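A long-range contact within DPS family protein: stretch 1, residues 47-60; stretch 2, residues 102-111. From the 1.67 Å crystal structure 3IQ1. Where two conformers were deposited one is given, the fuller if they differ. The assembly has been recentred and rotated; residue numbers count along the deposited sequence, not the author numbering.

Stretch 1 47-60: KEFFELHAKFEEIY
Stretch 2 102-111: DGRSSMQGLV

How does stretch 2 begin, and how are the two helices set against each other? Asp102, with phi/psi of -116/143° and chi1 p, sits at the N-cap of helix 103-111. Its OD2 accepts from Ser105 N at 3.2 Å, a capping bond, and its OD1 accepts from Ser105 OG at 2.6 Å, with Ser105 chi1 also p. The helix then runs with regular alpha torsions, in nearly the same direction as helix 49-60: the N-to-C directions differ by 19°, and the axes approach to 11.7 Å. CA atoms pair as Glu48 with Gly103 (6.8 Å), Phe56 with Met107 (8.9 Å) and Ile59 with Leu110 (9.3 Å), so the backbones are nearest at the start.

Why can the backbones come so close at Gly103? It has no side chain, and its CA is covered directly by Glu48 OE2 at 3.6 Å and Leu52 CD1 at 3.5 Å. An ideal CB here would point toward stretch 1 and clash with both, lying 2.2 Å from Glu48 OE2 and 2.9 Å from Leu52 CD1. Leu52 is m,t; Glu48 has chi1 m, chi2 114° between wells and chi3 -71°.

What joins the polar groups at this end, given that no direct hydrogen bond crosses the contact? Two waters do. One donates to Glu48 OE1 at 3.2 Å and accepts from Gly103 N at 2.9 Å; the other donates to Glu48 OE2 at 2.9 Å and accepts from Arg104 N at 2.9 Å. The carboxylate is thereby linked to amide groups of the helix's first turn, while the CA-to-CB bond of Arg104 (chi1 t) points away from stretch 1.

How do Ser106 and Met107 meet the Phe56 ring? Phe56 leaves its helix sideways with chi1 m and chi2 -40°, and its ring comes nearer to stretch 2. Ser106, chi1 m and pointing toward stretch 1, places CB 3.5 Å from Phe56 CZ. Met107, a selenomethionine in m,m,m, starts sideways; its SE lies 3.8 Å from Phe56 CE1 and 4.2 Å from Leu52 CD2, bridging successive turns of the first helix. The selenium is 5.0 Å from the ring centroid and 65° off the normal, an oblique approach.

What closes the contact one turn later? Leu110, m,t and directed toward stretch 1, brings CD1 to 3.7 Å from Phe56 CE1, at the ring edge. The same CD1 is 3.7 Å from CD1 of Ile59, also m,t, with its CA-to-CB bond toward stretch 2, so one methyl group touches both residues, and the contacts of Leu110 are apolar.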

# COMPACT_ATOMS: atom_id res chain seq x y z
N LYS B 47 -27.42 1.39 23.26
CA LYS B 47 -27.41 1.18 21.81
C LYS B 47 -26.44 2.06 21.04
O LYS B 47 -26.17 1.78 19.88
CB LYS B 47 -28.81 1.33 21.23
CG LYS B 47 -29.71 0.16 21.53
CD LYS B 47 -30.95 0.17 20.61
CE LYS B 47 -31.96 -0.87 21.02
NZ LYS B 47 -32.30 -0.71 22.47
N GLU B 48 -25.86 3.04 21.72
CA GLU B 48 -24.81 3.86 21.11
C GLU B 48 -23.46 3.24 21.26
O GLU B 48 -22.48 3.82 20.82
CB GLU B 48 -24.71 5.26 21.72
CG GLU B 48 -25.89 6.14 21.53
CD GLU B 48 -26.52 6.40 22.86
OE1 GLU B 48 -27.12 5.42 23.37
OE2 GLU B 48 -26.39 7.55 23.38
N PHE B 49 -23.38 2.05 21.87
CA PHE B 49 -22.11 1.46 22.20
C PHE B 49 -21.06 1.45 21.08
O PHE B 49 -19.97 1.92 21.29
CB PHE B 49 -22.26 0.01 22.78
CG PHE B 49 -20.95 -0.61 23.10
CD1 PHE B 49 -20.31 -0.32 24.32
CD2 PHE B 49 -20.28 -1.37 22.18
CE1 PHE B 49 -19.06 -0.77 24.58
CE2 PHE B 49 -19.03 -1.85 22.44
CZ PHE B 49 -18.41 -1.58 23.68
N PHE B 50 -21.37 0.86 19.94
CA PHE B 50 -20.38 0.72 18.90
C PHE B 50 -19.98 2.06 18.34
O PHE B 50 -18.79 2.33 18.15
CB PHE B 50 -20.84 -0.23 17.81
CG PHE B 50 -21.01 -1.66 18.28
CD1 PHE B 50 -19.93 -2.38 18.74
CD2 PHE B 50 -22.25 -2.25 18.23
CE1 PHE B 50 -20.11 -3.70 19.17
CE2 PHE B 50 -22.43 -3.56 18.63
CZ PHE B 50 -21.36 -4.26 19.12
N GLU B 51 -20.97 2.89 18.08
CA GLU B 51 -20.76 4.19 17.49
C GLU B 51 -19.86 5.07 18.36
O GLU B 51 -18.89 5.68 17.88
CB GLU B 51 -22.10 4.89 17.34
CG GLU B 51 -21.88 6.30 16.75
CD GLU B 51 -23.14 7.06 16.49
OE1 GLU B 51 -23.25 8.25 16.90
OE2 GLU B 51 -24.03 6.46 15.88
N LEU B 52 -20.21 5.16 19.63
CA LEU B 52 -19.48 6.04 20.53
C LEU B 52 -18.20 5.43 21.07
O LEU B 52 -17.22 6.15 21.32
CB LEU B 52 -20.40 6.52 21.66
CG LEU B 52 -21.58 7.39 21.25
CD1 LEU B 52 -22.38 7.85 22.47
CD2 LEU B 52 -21.10 8.59 20.41
N HIS B 53 -18.13 4.10 21.22
CA HIS B 53 -16.86 3.44 21.57
C HIS B 53 -15.84 3.86 20.51
O HIS B 53 -14.72 4.28 20.85
CB HIS B 53 -17.08 1.92 21.61
CG HIS B 53 -15.93 1.09 22.10
ND1 HIS B 53 -15.51 1.07 23.42
CD2 HIS B 53 -15.15 0.20 21.45
CE1 HIS B 53 -14.50 0.23 23.54
NE2 HIS B 53 -14.25 -0.30 22.36
N ALA B 54 -16.26 3.85 19.26
CA ALA B 54 -15.37 4.23 18.17
C ALA B 54 -15.12 5.75 18.12
O ALA B 54 -13.97 6.19 17.95
CB ALA B 54 -15.90 3.74 16.81
N LYS B 55 -16.17 6.56 18.31
CA LYS B 55 -16.01 8.02 18.29
C LYS B 55 -15.10 8.55 19.39
O LYS B 55 -14.24 9.39 19.14
CB LYS B 55 -17.37 8.72 18.33
CG LYS B 55 -17.36 10.25 18.22
CD LYS B 55 -16.60 10.83 17.05
CE LYS B 55 -17.18 10.34 15.74
NZ LYS B 55 -16.59 11.12 14.56
N PHE B 56 -15.29 8.04 20.60
CA PHE B 56 -14.47 8.45 21.74
C PHE B 56 -13.01 8.09 21.49
O PHE B 56 -12.12 8.85 21.86
CB PHE B 56 -14.99 7.89 23.04
CG PHE B 56 -16.35 8.44 23.45
CD1 PHE B 56 -16.67 9.77 23.28
CD2 PHE B 56 -17.26 7.63 24.06
CE1 PHE B 56 -17.94 10.24 23.67
CE2 PHE B 56 -18.47 8.08 24.46
CZ PHE B 56 -18.82 9.39 24.25
N GLU B 57 -12.75 6.91 20.92
CA GLU B 57 -11.39 6.55 20.55
C GLU B 57 -10.78 7.52 19.51
O GLU B 57 -9.63 7.93 19.65
CB GLU B 57 -11.32 5.09 20.06
CG GLU B 57 -9.96 4.65 19.67
CD GLU B 57 -9.93 3.22 19.12
OE1 GLU B 57 -10.84 2.83 18.36
OE2 GLU B 57 -8.92 2.55 19.36
N GLU B 58 -11.55 7.90 18.50
CA GLU B 58 -11.08 8.89 17.54
C GLU B 58 -10.69 10.18 18.26
O GLU B 58 -9.64 10.76 17.99
CB GLU B 58 -12.20 9.16 16.53
CG GLU B 58 -11.87 10.18 15.55
CD GLU B 58 -13.04 10.53 14.66
OE1 GLU B 58 -14.01 9.76 14.63
OE2 GLU B 58 -12.94 11.55 13.96
N ILE B 59 -11.54 10.60 19.17
CA ILE B 59 -11.35 11.85 19.88
C ILE B 59 -10.12 11.80 20.80
O ILE B 59 -9.27 12.70 20.72
CB ILE B 59 -12.60 12.28 20.62
CG1 ILE B 59 -13.63 12.69 19.53
CG2 ILE B 59 -12.25 13.40 21.60
CD1 ILE B 59 -15.01 13.00 20.03
N TYR B 60 -9.98 10.75 21.62
CA TYR B 60 -8.78 10.69 22.46
C TYR B 60 -7.46 10.46 21.71
O TYR B 60 -6.40 10.93 22.15
CB TYR B 60 -8.93 9.75 23.66
CG TYR B 60 -8.93 8.27 23.45
CD1 TYR B 60 -10.00 7.52 23.85
CD2 TYR B 60 -7.83 7.62 22.94
CE1 TYR B 60 -9.99 6.16 23.71
CE2 TYR B 60 -7.81 6.23 22.79
CZ TYR B 60 -8.88 5.52 23.20
OH TYR B 60 -8.87 4.13 23.08
N ASP B 102 -23.41 6.99 29.83
CA ASP B 102 -24.41 7.29 28.83
C ASP B 102 -23.88 8.31 27.82
O ASP B 102 -23.09 9.21 28.16
CB ASP B 102 -25.74 7.70 29.45
CG ASP B 102 -25.75 9.04 29.93
OD1 ASP B 102 -25.18 9.19 31.04
OD2 ASP B 102 -26.37 9.95 29.24
N GLY B 103 -24.28 8.12 26.57
CA GLY B 103 -23.84 8.95 25.49
C GLY B 103 -23.97 10.44 25.75
O GLY B 103 -23.02 11.19 25.50
N ARG B 104 -25.14 10.90 26.19
CA ARG B 104 -25.33 12.32 26.35
C ARG B 104 -24.41 12.90 27.43
O ARG B 104 -23.80 13.98 27.22
CB ARG B 104 -26.80 12.66 26.61
CG ARG B 104 -27.08 14.12 26.68
CD ARG B 104 -28.61 14.39 26.59
NE ARG B 104 -29.11 13.84 25.33
CZ ARG B 104 -29.20 14.53 24.17
NH1 ARG B 104 -28.90 15.81 24.13
NH2 ARG B 104 -29.65 13.95 23.08
N SER B 105 -24.28 12.24 28.59
CA SER B 105 -23.37 12.79 29.62
C SER B 105 -21.92 12.89 29.13
O SER B 105 -21.23 13.87 29.42
CB SER B 105 -23.37 12.05 30.97
OG SER B 105 -23.12 10.72 30.87
N SER B 106 -21.49 11.88 28.40
CA SER B 106 -20.11 11.85 27.90
C SER B 106 -19.90 12.89 26.85
O SER B 106 -18.95 13.66 26.93
CB SER B 106 -19.75 10.46 27.41
OG SER B 106 -19.73 9.56 28.52
N MSE B 107 -20.84 12.97 25.90
CA MSE B 107 -20.78 13.98 24.82
C MSE B 107 -20.83 15.41 25.38
O MSE B 107 -20.09 16.28 24.94
CB MSE B 107 -21.89 13.75 23.80
CG MSE B 107 -21.65 12.46 22.98
SE MSE B 107 -20.22 12.52 21.70
CE MSE B 107 -21.25 13.65 20.50
N GLN B 108 -21.70 15.65 26.36
CA GLN B 108 -21.72 16.98 27.01
C GLN B 108 -20.42 17.30 27.73
O GLN B 108 -19.94 18.44 27.73
CB GLN B 108 -22.89 17.07 27.99
CG GLN B 108 -23.14 18.50 28.51
CD GLN B 108 -23.47 19.49 27.40
OE1 GLN B 108 -24.38 19.26 26.59
NE2 GLN B 108 -22.73 20.60 27.34
N GLY B 109 -19.84 16.27 28.35
CA GLY B 109 -18.50 16.38 29.00
C GLY B 109 -17.46 16.87 28.01
O GLY B 109 -16.68 17.77 28.30
N LEU B 110 -17.53 16.31 26.83
CA LEU B 110 -16.59 16.70 25.77
C LEU B 110 -16.83 18.13 25.39
O LEU B 110 -15.86 18.91 25.28
CB LEU B 110 -16.74 15.77 24.55
CG LEU B 110 -16.19 14.33 24.75
CD1 LEU B 110 -16.38 13.59 23.44
CD2 LEU B 110 -14.68 14.32 25.09
N VAL B 111 -18.09 18.52 25.15
CA VAL B 111 -18.37 19.90 24.78
C VAL B 111 -17.80 20.86 25.83
O VAL B 111 -17.16 21.90 25.52
CB VAL B 111 -19.87 20.10 24.57
CG1 VAL B 111 -20.25 21.63 24.49
CG2 VAL B 111 -20.30 19.41 23.26
O HOH W 1 -27.40 9.15 25.52
O HOH W 2 -25.88 5.70 26.26